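Local structure of fat acid-binding protein (Eubacterium ventriosum, 3NYI) at residues Gly178-Gly181 / Lys182-Ala186. The protein probably binds long-chain fatty acids, and holds a stearic acid molecule. Numbering follows the deposited sequence.
Sequences GRIG and KVATA. With STE (stearic acid), chain C.
The flat guanidinium of Arg179 has C3 of the stearic acid over one face, 3.5 Å above its plane and displaced toward the rim. NE and NH1 donate hydrogen bonds to the carbonyls of Phe96 and Gly177, which fix the plane's rotation. A bend at chi2 (80°) carries the arm alongside the lipid, with CD 3.9 Å from C5 of the acid. With an alanine in place of Arg179, this stretch of lipid would probably lose its flat cover and the Phe96 and Gly177 carbonyls these donors.

Beyond the arginine the chain winds through two overlapping beta turns. Val183 N bonds to Ile180 O (3.1 Å, 153°) across a type II' turn, whose first corner is Gly181 with positive phi; a CB there would collide with Lys182 N. Ala184 N then bonds to Gly181 O (161° at the hydrogen), closing a type I turn. Ile180 extends CD1 to within 3.7 Å of Ala184 CB, and its side chain crosses that of Val183 at roughly a right angle, CG1 4.0 Å from Val183 CB.

Buried Val183 packs on Pro195, Ile197 and Ile204, tying these turns to the beta-sheet beside a DegV-family lipid site, where Thr65 and Ser97 hydrogen-bond the stearic acid.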
loop_
_atom_site.group_PDB
_atom_site.type_symbol
_atom_site.label_atom_id
_atom_site.label_comp_id
_atom_site.label_asym_id
_atom_site.label_seq_id
_atom_site.Cartn_x
_atom_site.Cartn_y
_atom_site.Cartn_z
ATOM N N GLY A 178 -5.260 9.136 13.316
ATOM C CA GLY A 178 -5.633 10.365 12.626
ATOM C C GLY A 178 -6.054 10.267 11.159
ATOM O O GLY A 178 -6.381 11.282 10.540
ATOM N N ARG A 179 -6.053 9.067 10.588
ATOM C CA ARG A 179 -6.368 8.940 9.155
ATOM C C ARG A 179 -7.762 8.378 8.881
ATOM O O ARG A 179 -8.088 8.042 7.750
ATOM C CB ARG A 179 -5.316 8.095 8.420
ATOM C CG ARG A 179 -4.043 8.847 8.045
ATOM C CD ARG A 179 -3.070 8.991 9.253
ATOM N NE ARG A 179 -1.841 9.648 8.820
ATOM C CZ ARG A 179 -0.931 10.163 9.641
ATOM N NH1 ARG A 179 -1.105 10.086 10.957
ATOM N NH2 ARG A 179 0.150 10.749 9.140
ATOM N N ILE A 180 -8.588 8.289 9.914
ATOM C CA ILE A 180 -9.882 7.641 9.767
ATOM C C ILE A 180 -10.775 8.376 8.758
ATOM O O ILE A 180 -11.507 7.757 7.991
ATOM C CB ILE A 180 -10.590 7.489 11.130
ATOM C CG1 ILE A 180 -11.812 6.582 10.987
ATOM C CG2 ILE A 180 -10.937 8.865 11.737
ATOM C CD1 ILE A 180 -12.429 6.192 12.308
ATOM N N GLY A 181 -10.692 9.700 8.752
ATOM C CA GLY A 181 -11.475 10.515 7.845
ATOM C C GLY A 181 -12.943 10.128 7.722
ATOM O O GLY A 181 -13.676 10.014 8.716
ATOM N N LYS A 182 -13.372 9.909 6.487
ATOM C CA LYS A 182 -14.790 9.658 6.202
ATOM C C LYS A 182 -15.328 8.313 6.706
ATOM O O LYS A 182 -16.538 8.049 6.651
ATOM C CB LYS A 182 -15.060 9.817 4.702
ATOM C CG LYS A 182 -15.045 11.267 4.247
ATOM C CD LYS A 182 -15.156 11.380 2.736
ATOM C CE LYS A 182 -15.184 12.843 2.295
ATOM N NZ LYS A 182 -13.928 13.572 2.643
ATOM N N VAL A 183 -14.438 7.454 7.184
ATOM C CA VAL A 183 -14.878 6.186 7.759
ATOM C C VAL A 183 -15.511 6.400 9.148
ATOM O O VAL A 183 -16.244 5.543 9.640
ATOM C CB VAL A 183 -13.716 5.177 7.810
ATOM C CG1 VAL A 183 -14.106 3.912 8.567
ATOM C CG2 VAL A 183 -13.258 4.847 6.379
ATOM N N ALA A 184 -15.239 7.542 9.779
ATOM C CA ALA A 184 -15.900 7.866 11.053
ATOM C C ALA A 184 -17.273 8.477 10.795
ATOM O O ALA A 184 -17.376 9.595 10.293
ATOM C CB ALA A 184 -15.043 8.808 11.912
ATOM N N THR A 185 -18.325 7.736 11.121
ATOM C CA THR A 185 -19.684 8.258 10.992
ATOM C C THR A 185 -20.503 7.837 12.207
ATOM O O THR A 185 -20.018 7.097 13.061
ATOM C CB THR A 185 -20.383 7.788 9.679
ATOM O OG1 THR A 185 -20.836 6.437 9.815
ATOM C CG2 THR A 185 -19.441 7.888 8.484
ATOM N N ALA A 186 -21.740 8.311 12.288
ATOM C CA ALA A 186 -22.592 7.947 13.409
ATOM C C ALA A 186 -22.739 6.431 13.451
ATOM O O ALA A 186 -22.579 5.815 14.505
ATOM C CB ALA A 186 -23.947 8.621 13.290
HETATM C C1 STE C . 3.430 8.382 8.419
HETATM O O1 STE C . 3.736 9.298 7.718
HETATM O O2 STE C . 3.523 8.498 9.606
HETATM C C2 STE C . 2.710 7.159 7.807
HETATM C C3 STE C . 1.179 7.264 8.022
HETATM C C4 STE C . 0.482 5.981 7.506
HETATM C C5 STE C . -1.054 6.153 7.476
HETATM C C6 STE C . -1.722 4.839 7.011
HETATM C C7 STE C . -3.267 4.946 7.068
HETATM C C8 STE C . -3.869 3.661 6.443
HETATM C C9 STE C . -5.414 3.687 6.489
HETATM C C10 STE C . -5.953 2.340 5.934
HETATM C C11 STE C . -5.841 2.362 4.408
HETATM C C12 STE C . -5.154 1.128 3.776
HETATM C C13 STE C . -5.211 -0.154 4.622
HETATM C C14 STE C . -5.631 -1.299 3.661
HETATM C C15 STE C . -5.341 -2.685 4.282
HETATM C C16 STE C . -6.106 -3.758 3.469
HETATM C C17 STE C . -5.244 -4.220 2.275
HETATM C C18 STE C . -5.906 -5.413 1.546
#